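PDB 4ZXH: Abbfa_003403 from Acinetobacter baumannii, which probably takes part in making a peptide natural product as a four-domain nonribosomal peptide synthetase with condensation, adenylation, peptidyl carrier and thioesterase domains. Local coordinates for residues A[62-65]-A[66-70]; A[320-323]-A[324-328]; A[509-512]-A[513-516]; A[645-648]-A[649-653]; A[925-928]-A[929-933]. All coordinates share one frame; numbering follows the deposited sequence.

Contact 1 (A[62-65]-A[66-70]); sequences EAVM and HDYPL
Val64 O is gripped twice at the end of its helix: Tyr68 N donates to it at 3.0 Å, almost in line with the carbonyl bond (169°), and Asp67 N adds a weak bond. Asp67 N also serves Ala63 O at 3.1 Å, while His66 N gives Glu62 O a weak bond. The Tyr68 ring meets Val64, whose CG1 lies 3.7 Å from Tyr68 CD2. That methyl reaches the ring because CG1 stands opposite the backbone N (chi1 164°). Asp67 CB sits over one face, 4.1 Å above the centre of the Tyr68 ring. This is the C-terminal end of helix 56-67 in the condensation domain, with Tyr68 the first residue to abandon helical angles. Helix 152-165 lies alongside, and its Asp161 takes the Tyr68 hydroxyl while its Arg165 forms a salt bridge with Asp67 OD2. The other carboxylate oxygen of Asp67, OD1, receives His66 ND1 at 3.3 Å, a nearly straight His-carboxylate bond within the imidazole plane that meets OD1 on its anti side, 30° out of the carboxylate plane, and probably helps orient the imidazole. The side chain of Val64 also lies close to a bound phospholipid.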
loop_
_atom_site.group_PDB
_atom_site.type_symbol
_atom_site.label_atom_id
_atom_site.label_comp_id
_atom_site.label_asym_id
_atom_site.label_seq_id
_atom_site.Cartn_x
_atom_site.Cartn_y
_atom_site.Cartn_z
ATOM N N GLU A 62 -21.835 -32.053 27.918
ATOM C CA GLU A 62 -20.776 -32.843 28.540
ATOM C C GLU A 62 -20.494 -34.136 27.791
ATOM O O GLU A 62 -19.352 -34.596 27.754
ATOM C CB GLU A 62 -21.127 -33.159 29.997
ATOM C CG GLU A 62 -20.771 -32.035 30.965
ATOM C CD GLU A 62 -21.228 -32.310 32.394
ATOM O OE1 GLU A 62 -22.069 -33.213 32.607
ATOM O OE2 GLU A 62 -20.737 -31.623 33.311
ATOM N N ALA A 63 -21.531 -34.718 27.195
ATOM C CA ALA A 63 -21.396 -35.985 26.471
ATOM C C ALA A 63 -20.702 -35.776 25.132
ATOM O O ALA A 63 -19.878 -36.594 24.707
ATOM C CB ALA A 63 -22.747 -36.620 26.265
ATOM N N VAL A 64 -21.045 -34.671 24.474
ATOM C CA VAL A 64 -20.461 -34.345 23.193
ATOM C C VAL A 64 -18.971 -34.026 23.347
ATOM O O VAL A 64 -18.138 -34.603 22.637
ATOM C CB VAL A 64 -21.186 -33.166 22.526
ATOM C CG1 VAL A 64 -20.337 -32.614 21.412
ATOM C CG2 VAL A 64 -22.507 -33.617 21.960
ATOM N N MET A 65 -18.645 -33.126 24.276
ATOM C CA MET A 65 -17.260 -32.753 24.564
ATOM C C MET A 65 -16.357 -33.965 24.847
ATOM O O MET A 65 -15.185 -33.988 24.468
ATOM C CB MET A 65 -17.212 -31.794 25.760
ATOM C CG MET A 65 -17.343 -30.308 25.434
ATOM S SD MET A 65 -17.056 -29.309 26.921
ATOM C CE MET A 65 -15.308 -29.648 27.148
ATOM N N HIS A 66 -16.913 -34.956 25.533
ATOM C CA HIS A 66 -16.208 -36.189 25.877
ATOM C C HIS A 66 -16.007 -37.106 24.673
ATOM O O HIS A 66 -14.963 -37.738 24.540
ATOM C CB HIS A 66 -16.981 -36.940 26.967
ATOM C CG HIS A 66 -16.385 -38.261 27.334
ATOM N ND1 HIS A 66 -16.651 -39.418 26.632
ATOM C CD2 HIS A 66 -15.538 -38.612 28.329
ATOM C CE1 HIS A 66 -15.998 -40.426 27.180
ATOM N NE2 HIS A 66 -15.313 -39.964 28.211
ATOM N N ASP A 67 -17.015 -37.178 23.806
ATOM C CA ASP A 67 -16.993 -38.092 22.669
ATOM C C ASP A 67 -16.157 -37.613 21.475
ATOM O O ASP A 67 -15.714 -38.430 20.663
ATOM C CB ASP A 67 -18.420 -38.367 22.195
ATOM C CG ASP A 67 -19.191 -39.282 23.137
ATOM O OD1 ASP A 67 -18.581 -39.891 24.042
ATOM O OD2 ASP A 67 -20.418 -39.407 22.952
ATOM N N TYR A 68 -15.953 -36.301 21.367
ATOM C CA TYR A 68 -15.233 -35.719 20.233
ATOM C C TYR A 68 -14.024 -34.906 20.710
ATOM O O TYR A 68 -14.140 -33.717 21.019
ATOM C CB TYR A 68 -16.177 -34.847 19.387
ATOM C CG TYR A 68 -17.426 -35.589 18.957
ATOM C CD1 TYR A 68 -17.347 -36.887 18.436
ATOM C CD2 TYR A 68 -18.688 -35.012 19.098
ATOM C CE1 TYR A 68 -18.488 -37.582 18.049
ATOM C CE2 TYR A 68 -19.843 -35.702 18.720
ATOM C CZ TYR A 68 -19.740 -36.987 18.198
ATOM O OH TYR A 68 -20.889 -37.667 17.824
ATOM N N PRO A 69 -12.852 -35.561 20.778
ATOM C CA PRO A 69 -11.617 -34.949 21.285
ATOM C C PRO A 69 -11.245 -33.640 20.583
ATOM O O PRO A 69 -10.598 -32.798 21.195
ATOM C CB PRO A 69 -10.569 -36.021 21.018
ATOM C CG PRO A 69 -11.344 -37.306 21.066
ATOM C CD PRO A 69 -12.664 -36.984 20.439
ATOM N N LEU A 70 -11.663 -33.466 19.334
ATOM C CA LEU A 70 -11.396 -32.234 18.601
ATOM C C LEU A 70 -11.847 -31.024 19.395
ATOM O O LEU A 70 -11.161 -30.012 19.434
ATOM C CB LEU A 70 -12.092 -32.252 17.238
ATOM C CG LEU A 70 -11.818 -31.085 16.282
ATOM C CD1 LEU A 70 -10.353 -30.972 15.960
ATOM C CD2 LEU A 70 -12.558 -31.311 15.003
#

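Contact 2 (A[320-323]-A[324-328]); sequences VQEQ and LRQSL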
loop_
_atom_site.group_PDB
_atom_site.type_symbol
_atom_site.label_atom_id
_atom_site.label_comp_id
_atom_site.label_asym_id
_atom_site.label_seq_id
_atom_site.Cartn_x
_atom_site.Cartn_y
_atom_site.Cartn_z
ATOM N N VAL A 320 -13.595 -22.381 -18.903
ATOM C CA VAL A 320 -13.462 -22.330 -17.453
ATOM C C VAL A 320 -13.679 -23.715 -16.866
ATOM O O VAL A 320 -12.915 -24.169 -16.015
ATOM C CB VAL A 320 -14.454 -21.323 -16.820
ATOM C CG1 VAL A 320 -14.552 -21.525 -15.323
ATOM C CG2 VAL A 320 -14.043 -19.887 -17.149
ATOM N N GLN A 321 -14.718 -24.394 -17.341
ATOM C CA GLN A 321 -15.013 -25.730 -16.857
ATOM C C GLN A 321 -13.795 -26.634 -17.039
ATOM O O GLN A 321 -13.490 -27.451 -16.171
ATOM C CB GLN A 321 -16.232 -26.314 -17.575
ATOM C CG GLN A 321 -16.684 -27.648 -17.016
ATOM C CD GLN A 321 -17.103 -27.555 -15.561
ATOM O OE1 GLN A 321 -18.096 -26.902 -15.224
ATOM N NE2 GLN A 321 -16.339 -28.201 -14.685
ATOM N N GLU A 322 -13.087 -26.464 -18.154
ATOM C CA GLU A 322 -11.908 -27.275 -18.436
ATOM C C GLU A 322 -10.717 -26.898 -17.536
ATOM O O GLU A 322 -9.998 -27.775 -17.062
ATOM C CB GLU A 322 -11.518 -27.165 -19.919
ATOM C CG GLU A 322 -10.271 -27.971 -20.332
ATOM C CD GLU A 322 -10.420 -29.495 -20.183
ATOM O OE1 GLU A 322 -11.519 -29.989 -19.824
ATOM O OE2 GLU A 322 -9.422 -30.207 -20.443
ATOM N N GLN A 323 -10.497 -25.612 -17.285
ATOM C CA GLN A 323 -9.378 -25.263 -16.424
ATOM C C GLN A 323 -9.726 -25.619 -14.988
ATOM O O GLN A 323 -8.853 -25.920 -14.179
ATOM C CB GLN A 323 -9.004 -23.785 -16.550
ATOM C CG GLN A 323 -7.714 -23.452 -15.846
ATOM C CD GLN A 323 -7.221 -22.072 -16.178
ATOM O OE1 GLN A 323 -7.363 -21.609 -17.314
ATOM N NE2 GLN A 323 -6.638 -21.391 -15.182
ATOM N N LEU A 324 -11.013 -25.605 -14.675
ATOM C CA LEU A 324 -11.470 -26.058 -13.375
ATOM C C LEU A 324 -11.217 -27.574 -13.230
ATOM O O LEU A 324 -10.679 -28.028 -12.210
ATOM C CB LEU A 324 -12.945 -25.717 -13.194
ATOM C CG LEU A 324 -13.523 -25.903 -11.797
ATOM C CD1 LEU A 324 -12.919 -24.906 -10.839
ATOM C CD2 LEU A 324 -15.038 -25.789 -11.816
ATOM N N ARG A 325 -11.571 -28.347 -14.260
ATOM C CA ARG A 325 -11.404 -29.804 -14.212
ATOM C C ARG A 325 -9.945 -30.191 -14.012
ATOM O O ARG A 325 -9.633 -31.048 -13.182
ATOM C CB ARG A 325 -11.942 -30.481 -15.483
ATOM C CG ARG A 325 -11.675 -31.991 -15.530
ATOM C CD ARG A 325 -12.289 -32.684 -16.746
ATOM N NE ARG A 325 -11.569 -32.396 -17.984
ATOM C CZ ARG A 325 -10.608 -33.165 -18.491
ATOM N NH1 ARG A 325 -10.241 -34.278 -17.866
ATOM N NH2 ARG A 325 -10.011 -32.822 -19.628
ATOM N N GLN A 326 -9.058 -29.565 -14.778
ATOM C CA GLN A 326 -7.629 -29.839 -14.659
ATOM C C GLN A 326 -7.136 -29.453 -13.265
ATOM O O GLN A 326 -6.387 -30.201 -12.639
ATOM C CB GLN A 326 -6.826 -29.098 -15.742
ATOM C CG GLN A 326 -7.108 -29.578 -17.158
ATOM C CD GLN A 326 -6.706 -31.028 -17.388
ATOM O OE1 GLN A 326 -5.599 -31.441 -17.040
ATOM N NE2 GLN A 326 -7.616 -31.812 -17.962
ATOM N N SER A 327 -7.581 -28.297 -12.777
ATOM C CA SER A 327 -7.111 -27.786 -11.500
ATOM C C SER A 327 -7.540 -28.697 -10.342
ATOM O O SER A 327 -6.803 -28.844 -9.368
ATOM C CB SER A 327 -7.616 -26.358 -11.274
ATOM O OG SER A 327 -7.052 -25.441 -12.201
ATOM N N LEU A 328 -8.713 -29.318 -10.451
ATOM C CA LEU A 328 -9.190 -30.216 -9.390
ATOM C C LEU A 328 -8.355 -31.501 -9.310
ATOM O O LEU A 328 -8.317 -32.140 -8.266
ATOM C CB LEU A 328 -10.676 -30.564 -9.577
ATOM C CG LEU A 328 -11.642 -29.374 -9.473
ATOM C CD1 LEU A 328 -13.071 -29.765 -9.775
ATOM C CD2 LEU A 328 -11.541 -28.684 -8.123
#
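Arg325 runs alongside Glu322, three residues earlier, and grips its carboxylate. At the root of the side chain, CB rests 3.5 Å from Gln321 O, against the backbone. CG then runs opposite the backbone N and the chain stays extended until it bends at the CG-CD bond (chi3 74°), which carries the guanidinium round beside the acid. CD passes 4.2 Å from Glu322 OE1. Beyond it, NE donates to Glu322 OE1 at 3.0 Å, with the oxygen close to the guanidinium plane, and NH2 donates to Glu322 OE2 at 2.8 Å on its syn lone pair. The grip is thus side-on, two nitrogens to two oxygens, with the carboxylate and guanidinium planes turned 44° apart. Gln326 lies over one face of the guanidinium, near the rim, and its NE2 gives a weak bond to Glu322 OE2. This is a textbook i to i+3 salt bridge on the more open side of an alpha-helix, and the pairing probably favours the charged form of both groups. At the next residue, Gln323 O accepts twice, from Ser327 N at 3.0 Å and from Ser327 OG at 2.7 Å, the two donors arriving on opposite faces of the carbonyl plane; the serine hydroxyl is thereby satisfied by its own helix. Helix 313-329 lies against strand 302-306, where Gln323 NE2 binds His304 O, with helix 255-271 against Val320 and Leu324 and helix 197-205 against Ser327.

Contact 3 (A[509-512]-A[513-516]); sequences YREL and GQHI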
loop_
_atom_site.group_PDB
_atom_site.type_symbol
_atom_site.label_atom_id
_atom_site.label_comp_id
_atom_site.label_asym_id
_atom_site.label_seq_id
_atom_site.Cartn_x
_atom_site.Cartn_y
_atom_site.Cartn_z
ATOM N N TYR A 509 -15.811 53.057 -15.339
ATOM C CA TYR A 509 -16.625 52.431 -16.377
ATOM C C TYR A 509 -16.823 53.322 -17.617
ATOM O O TYR A 509 -16.774 52.842 -18.749
ATOM C CB TYR A 509 -17.983 52.033 -15.811
ATOM C CG TYR A 509 -18.028 50.620 -15.284
ATOM C CD1 TYR A 509 -18.313 49.561 -16.134
ATOM C CD2 TYR A 509 -17.798 50.345 -13.935
ATOM C CE1 TYR A 509 -18.357 48.270 -15.672
ATOM C CE2 TYR A 509 -17.840 49.052 -13.453
ATOM C CZ TYR A 509 -18.119 48.011 -14.330
ATOM O OH TYR A 509 -18.164 46.702 -13.881
ATOM N N ARG A 510 -17.062 54.609 -17.400
ATOM C CA ARG A 510 -17.168 55.549 -18.503
ATOM C C ARG A 510 -15.873 55.518 -19.313
ATOM O O ARG A 510 -15.886 55.453 -20.546
ATOM C CB ARG A 510 -17.446 56.959 -17.976
ATOM C CG ARG A 510 -17.748 57.992 -19.037
ATOM C CD ARG A 510 -17.822 59.395 -18.428
ATOM N NE ARG A 510 -18.701 59.472 -17.263
ATOM C CZ ARG A 510 -20.028 59.567 -17.330
ATOM N NH1 ARG A 510 -20.635 59.577 -18.511
ATOM N NH2 ARG A 510 -20.755 59.641 -16.222
ATOM N N GLU A 511 -14.752 55.546 -18.599
ATOM C CA GLU A 511 -13.439 55.560 -19.225
ATOM C C GLU A 511 -13.185 54.269 -19.991
ATOM O O GLU A 511 -12.535 54.274 -21.031
ATOM C CB GLU A 511 -12.347 55.779 -18.169
ATOM C CG GLU A 511 -12.188 57.228 -17.759
ATOM C CD GLU A 511 -11.223 57.435 -16.599
ATOM O OE1 GLU A 511 -10.978 56.475 -15.826
ATOM O OE2 GLU A 511 -10.708 58.571 -16.468
ATOM N N LEU A 512 -13.690 53.162 -19.459
ATOM C CA LEU A 512 -13.554 51.864 -20.103
ATOM C C LEU A 512 -14.262 51.863 -21.448
ATOM O O LEU A 512 -13.721 51.375 -22.441
ATOM C CB LEU A 512 -14.127 50.761 -19.213
ATOM C CG LEU A 512 -14.357 49.382 -19.845
ATOM C CD1 LEU A 512 -13.060 48.750 -20.301
ATOM C CD2 LEU A 512 -15.087 48.458 -18.875
ATOM N N GLY A 513 -15.475 52.414 -21.468
ATOM C CA GLY A 513 -16.267 52.500 -22.679
ATOM C C GLY A 513 -15.538 53.309 -23.734
ATOM O O GLY A 513 -15.541 52.963 -24.916
ATOM N N GLN A 514 -14.900 54.387 -23.297
ATOM C CA GLN A 514 -14.102 55.213 -24.185
ATOM C C GLN A 514 -12.916 54.450 -24.787
ATOM O O GLN A 514 -12.602 54.630 -25.966
ATOM C CB GLN A 514 -13.624 56.460 -23.440
ATOM C CG GLN A 514 -14.690 57.534 -23.333
ATOM C CD GLN A 514 -14.263 58.739 -22.510
ATOM O OE1 GLN A 514 -13.341 58.671 -21.687
ATOM N NE2 GLN A 514 -14.942 59.857 -22.731
ATOM N N HIS A 515 -12.262 53.607 -23.990
ATOM C CA HIS A 515 -11.179 52.763 -24.497
ATOM C C HIS A 515 -11.666 51.656 -25.441
ATOM O O HIS A 515 -10.973 51.353 -26.410
ATOM C CB HIS A 515 -10.395 52.115 -23.358
ATOM C CG HIS A 515 -9.404 53.023 -22.705
ATOM N ND1 HIS A 515 -9.565 53.495 -21.419
ATOM C CD2 HIS A 515 -8.237 53.543 -23.156
ATOM C CE1 HIS A 515 -8.539 54.270 -21.108
ATOM N NE2 HIS A 515 -7.720 54.315 -22.143
ATOM N N ILE A 516 -12.814 51.026 -25.142
ATOM C CA ILE A 516 -13.393 50.029 -26.055
ATOM C C ILE A 516 -13.514 50.666 -27.443
ATOM O O ILE A 516 -13.055 50.117 -28.448
ATOM C CB ILE A 516 -14.831 49.532 -25.640
ATOM C CG1 ILE A 516 -14.939 49.102 -24.176
ATOM C CG2 ILE A 516 -15.309 48.399 -26.553
ATOM C CD1 ILE A 516 -14.136 47.947 -23.819
#
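The imidazole of His515 leans back toward Glu511, whose carbonyl oxygen approaches the ring at a slant and accepts a weak bond from ND1 at 3.1 Å. The same oxygen takes the regular helical bond from His515 N at 3.0 Å, so backbone and side chain of one residue share one acceptor. The Gln514 side chain lies beside the preceding turn, with OE1 4.0 Å from Glu511 CA. These groups belong to the first turns of helix 509-525 in the adenylation domain, a member of the ANL superfamily, just after the short strand 507-508. At this start Glu511 OE1 accepts from the backbone N of Ser508, the residue just before the helix. Regular i to i+4 bonds follow, Gly513 N to Tyr509 O at 3.0 Å and Gln514 N to Arg510 O at 3.1 Å. Tyr509, which opens the helix, points away from the later turn and anchors its hydroxyl on Gly686 O, while Arg510 forms a salt bridge with Asp496. The buried face packs on helix 543-553, which meets Leu512, His515 and Ile516. Leu512 sends CG opposite its backbone N (chi1 167°), and Ile516 CG1 takes the place opposite its own carbonyl carbon; the two side chains slant across each other until Leu512 CD1 and Ile516 CD1 meet at 3.8 Å.

Contact 4 (A[645-648]-A[649-653]); sequences INFL and LSMND
Phe647 and Met651, one turn apart, make the closer-packed side of this contact: Met651 CG comes near three ring atoms of Phe647, CD1, CE1 and CZ, and lies 3.4 Å from CE1. The approach is oblique, and CG owes its place to standing opposite the carbonyl carbon (chi1 -87°). The bend at the CB-CG bond then sets the sulfur, which joins in a Met-aromatic contact, Met651 SD lying 5.3 Å from the Phe647 ring centroid and 48° off its normal. Packing is looser between Ile645 and Leu649, which run side by side and point the same way, Ile645 CD1 reaching Leu649 CG at 4.2 Å. Toward the partly exposed end the side chains give way to backbone: Asn652 meets the earlier turn through its N, which donates to Leu648 O at 2.9 Å, while its amide oxygen turns off to Val657 N. Residues 645-651 are buried, while Asp653 is exposed. Around helix 641-655 of the adenylation domain, helix 674-679 presents Leu676 to Phe647, Leu648 and Met651, helix 483-494 sets Leu483 against Ile645 and Leu648, and the loop at Ala790 and Asn791 binds Asn646 and Ser650, beyond the short strand 787-788.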
loop_
_atom_site.group_PDB
_atom_site.type_symbol
_atom_site.label_atom_id
_atom_site.label_comp_id
_atom_site.label_asym_id
_atom_site.label_seq_id
_atom_site.Cartn_x
_atom_site.Cartn_y
_atom_site.Cartn_z
ATOM N N ILE A 645 -20.742 33.222 -23.680
ATOM C CA ILE A 645 -21.794 33.848 -22.907
ATOM C C ILE A 645 -22.570 32.760 -22.125
ATOM O O ILE A 645 -22.956 32.969 -20.975
ATOM C CB ILE A 645 -22.722 34.722 -23.821
ATOM C CG1 ILE A 645 -23.787 35.439 -22.988
ATOM C CG2 ILE A 645 -23.328 33.927 -24.991
ATOM C CD1 ILE A 645 -23.194 36.511 -22.097
ATOM N N ASN A 646 -22.753 31.589 -22.730
ATOM C CA ASN A 646 -23.292 30.446 -22.008
ATOM C C ASN A 646 -22.479 30.130 -20.760
ATOM O O ASN A 646 -23.029 29.904 -19.686
ATOM C CB ASN A 646 -23.328 29.209 -22.899
ATOM C CG ASN A 646 -23.877 27.995 -22.177
ATOM O OD1 ASN A 646 -25.075 27.888 -21.923
ATOM N ND2 ASN A 646 -22.986 27.092 -21.802
ATOM N N PHE A 647 -21.162 30.105 -20.917
ATOM C CA PHE A 647 -20.266 29.851 -19.805
ATOM C C PHE A 647 -20.392 30.903 -18.707
ATOM O O PHE A 647 -20.611 30.574 -17.548
ATOM C CB PHE A 647 -18.824 29.790 -20.303
ATOM C CG PHE A 647 -17.797 29.932 -19.212
ATOM C CD1 PHE A 647 -17.577 28.904 -18.310
ATOM C CD2 PHE A 647 -17.041 31.092 -19.100
ATOM C CE1 PHE A 647 -16.631 29.030 -17.321
ATOM C CE2 PHE A 647 -16.097 31.224 -18.107
ATOM C CZ PHE A 647 -15.898 30.198 -17.214
ATOM N N LEU A 648 -20.247 32.165 -19.090
ATOM C CA LEU A 648 -20.257 33.278 -18.152
ATOM C C LEU A 648 -21.538 33.336 -17.344
ATOM O O LEU A 648 -21.488 33.481 -16.120
ATOM C CB LEU A 648 -20.045 34.600 -18.900
ATOM C CG LEU A 648 -18.589 34.753 -19.347
ATOM C CD1 LEU A 648 -18.402 35.921 -20.293
ATOM C CD2 LEU A 648 -17.712 34.897 -18.120
ATOM N N LEU A 649 -22.678 33.212 -18.019
ATOM C CA LEU A 649 -23.969 33.237 -17.328
ATOM C C LEU A 649 -24.118 32.056 -16.375
ATOM O O LEU A 649 -24.641 32.195 -15.270
ATOM C CB LEU A 649 -25.124 33.242 -18.329
ATOM C CG LEU A 649 -25.336 34.527 -19.130
ATOM C CD1 LEU A 649 -26.549 34.384 -20.016
ATOM C CD2 LEU A 649 -25.484 35.716 -18.191
ATOM N N SER A 650 -23.652 30.892 -16.814
ATOM C CA SER A 650 -23.706 29.679 -16.009
ATOM C C SER A 650 -22.879 29.877 -14.747
ATOM O O SER A 650 -23.271 29.482 -13.648
ATOM C CB SER A 650 -23.181 28.484 -16.805
ATOM O OG SER A 650 -23.720 27.256 -16.351
ATOM N N MET A 651 -21.730 30.510 -14.917
ATOM C CA MET A 651 -20.833 30.738 -13.805
ATOM C C MET A 651 -21.453 31.724 -12.834
ATOM O O MET A 651 -21.301 31.583 -11.615
ATOM C CB MET A 651 -19.475 31.231 -14.307
ATOM C CG MET A 651 -18.540 30.076 -14.649
ATOM S SD MET A 651 -18.183 28.977 -13.230
ATOM C CE MET A 651 -18.466 27.431 -14.016
ATOM N N ASN A 652 -22.188 32.698 -13.366
ATOM C CA ASN A 652 -22.812 33.677 -12.494
ATOM C C ASN A 652 -23.849 33.080 -11.555
ATOM O O ASN A 652 -24.042 33.608 -10.467
ATOM C CB ASN A 652 -23.462 34.794 -13.290
ATOM C CG ASN A 652 -24.040 35.862 -12.388
ATOM O OD1 ASN A 652 -23.292 36.554 -11.690
ATOM N ND2 ASN A 652 -25.374 35.985 -12.366
ATOM N N ASP A 653 -24.520 32.002 -11.977
ATOM C CA ASP A 653 -25.511 31.303 -11.133
ATOM C C ASP A 653 -24.864 30.839 -9.833
ATOM O O ASP A 653 -25.473 30.879 -8.764
ATOM C CB ASP A 653 -26.107 30.085 -11.855
ATOM C CG ASP A 653 -27.080 30.462 -12.963
ATOM O OD1 ASP A 653 -27.656 31.571 -12.918
ATOM O OD2 ASP A 653 -27.267 29.629 -13.880
#

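Contact 5 (A[925-928]-A[929-933]); sequences KKNL and QIHLP
Past Leu928 the helix loses its regular bonding: Gln929 N still pairs with Lys925 O at 3.0 Å and Ile930 N turns to Asn927 O, but Leu928 O takes both Leu932 N, nearly end-on at 2.7 Å, and His931 N, which sits well above the carbonyl plane as in an i to i+3 bond of 3-10 type. The side chains follow the same ending. Asn927 brings its OD1 to the edge of the His931 ring, 3.1 Å from His931 CD2, with amide and imidazole planes 37° apart. Over one face of that imidazole lies its neighbour Ile930, whose CD1 stands near the ring rim. Ile930 CG1 sits between backbone N and carbonyl carbon (chi1 80°), leaving Ile930 CG2 beside the backbone N, 3.3 Å from Lys926 O. On the buried side Leu928 and Leu932 run side by side, and Leu928 CB meets Leu932 CD1 at 4.0 Å. Val886 of helix 880-888 packs on both leucines, and Phe941 of strand 940-943 also touches Leu928. The opposite charge partner of Lys926 lies elsewhere: its NZ forms a salt bridge with Glu1042 on helix 1037-1046, within the carrier-protein region. Helix 921-931 is the connection of a beta-alpha-beta unit, strand 907-916, this helix, strand 940-943, in the C-terminal domain of an AMP-binding enzyme.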
loop_
_atom_site.group_PDB
_atom_site.type_symbol
_atom_site.label_atom_id
_atom_site.label_comp_id
_atom_site.label_asym_id
_atom_site.label_seq_id
_atom_site.Cartn_x
_atom_site.Cartn_y
_atom_site.Cartn_z
ATOM N N LYS A 925 11.304 6.326 2.502
ATOM C CA LYS A 925 11.085 4.913 2.236
ATOM C C LYS A 925 10.482 4.207 3.457
ATOM O O LYS A 925 9.449 3.544 3.337
ATOM C CB LYS A 925 12.406 4.260 1.832
ATOM C CG LYS A 925 12.323 2.814 1.355
ATOM C CD LYS A 925 11.965 2.725 -0.107
ATOM C CE LYS A 925 12.049 1.288 -0.591
ATOM N NZ LYS A 925 13.456 0.811 -0.683
ATOM N N LYS A 926 11.117 4.365 4.624
ATOM C CA LYS A 926 10.644 3.740 5.865
ATOM C C LYS A 926 9.208 4.132 6.164
ATOM O O LYS A 926 8.374 3.280 6.500
ATOM C CB LYS A 926 11.511 4.130 7.054
ATOM C CG LYS A 926 12.978 3.757 6.944
ATOM C CD LYS A 926 13.210 2.266 6.968
ATOM C CE LYS A 926 14.671 1.982 7.237
ATOM N NZ LYS A 926 15.069 2.532 8.565
ATOM N N ASN A 927 8.923 5.424 6.040
ATOM C CA ASN A 927 7.596 5.942 6.357
ATOM C C ASN A 927 6.508 5.389 5.438
ATOM O O ASN A 927 5.478 4.893 5.910
ATOM C CB ASN A 927 7.601 7.468 6.293
ATOM C CG ASN A 927 6.337 8.087 6.867
ATOM O OD1 ASN A 927 5.295 8.138 6.208
ATOM N ND2 ASN A 927 6.429 8.581 8.096
ATOM N N LEU A 928 6.727 5.477 4.129
ATOM C CA LEU A 928 5.728 4.990 3.193
ATOM C C LEU A 928 5.504 3.480 3.356
ATOM O O LEU A 928 4.384 2.993 3.205
ATOM C CB LEU A 928 6.120 5.306 1.748
ATOM C CG LEU A 928 6.353 6.764 1.347
ATOM C CD1 LEU A 928 6.390 6.840 -0.155
ATOM C CD2 LEU A 928 5.299 7.688 1.889
ATOM N N GLN A 929 6.556 2.740 3.678
ATOM C CA GLN A 929 6.414 1.306 3.863
ATOM C C GLN A 929 5.398 0.941 4.951
ATOM O O GLN A 929 4.736 -0.091 4.858
ATOM C CB GLN A 929 7.763 0.688 4.183
ATOM C CG GLN A 929 8.422 -0.016 3.005
ATOM C CD GLN A 929 9.902 -0.248 3.243
ATOM O OE1 GLN A 929 10.528 0.456 4.035
ATOM N NE2 GLN A 929 10.466 -1.244 2.568
ATOM N N ILE A 930 5.243 1.795 5.956
ATOM C CA ILE A 930 4.328 1.486 7.037
ATOM C C ILE A 930 2.943 2.088 6.721
ATOM O O ILE A 930 1.934 1.705 7.344
ATOM C CB ILE A 930 4.872 1.995 8.431
ATOM C CG1 ILE A 930 4.649 3.484 8.656
ATOM C CG2 ILE A 930 6.373 1.682 8.586
ATOM C CD1 ILE A 930 3.568 3.738 9.670
ATOM N N HIS A 931 2.872 2.978 5.728
ATOM C CA HIS A 931 1.602 3.671 5.415
ATOM C C HIS A 931 0.936 3.288 4.083
ATOM O O HIS A 931 -0.228 3.614 3.832
ATOM C CB HIS A 931 1.814 5.184 5.438
ATOM C CG HIS A 931 2.026 5.734 6.812
ATOM N ND1 HIS A 931 1.063 5.667 7.799
ATOM C CD2 HIS A 931 3.097 6.345 7.372
ATOM C CE1 HIS A 931 1.529 6.222 8.903
ATOM N NE2 HIS A 931 2.762 6.641 8.671
ATOM N N LEU A 932 1.677 2.589 3.238
ATOM C CA LEU A 932 1.179 2.181 1.943
ATOM C C LEU A 932 1.163 0.669 1.779
ATOM O O LEU A 932 1.943 -0.037 2.429
ATOM C CB LEU A 932 2.032 2.818 0.863
ATOM C CG LEU A 932 1.763 4.308 0.697
ATOM C CD1 LEU A 932 2.687 4.885 -0.342
ATOM C CD2 LEU A 932 0.318 4.508 0.276
ATOM N N PRO A 933 0.269 0.160 0.919
ATOM C CA PRO A 933 0.419 -1.235 0.490
ATOM C C PRO A 933 1.767 -1.373 -0.170
ATOM O O PRO A 933 2.241 -0.397 -0.756
ATOM C CB PRO A 933 -0.714 -1.441 -0.517
ATOM C CG PRO A 933 -1.702 -0.407 -0.175
ATOM C CD PRO A 933 -0.953 0.777 0.387
#

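How the contacts relate
All five are local contacts within a helix or at its C-terminal end, spread over one long multidomain chain. Contacts 1 and 2 share the condensation domain, their centres about 39 Å apart. In contact 1 the side chain of Val64 is about 4 Å from the bound phospholipid. In contact 2 the side chain of Leu324 is about 13 Å from the phosphopantetheine. Contacts 3 and 4 share the adenylation domain and are the closest pair, with centres about 23 Å apart and nearest atoms about 12 Å apart. Contact 5, on the adenylation C-terminal domain, has its centre about 7 Å from the centre of the chain; its nearest atoms are about 25 Å from contact 2 and about 33 Å from contact 4.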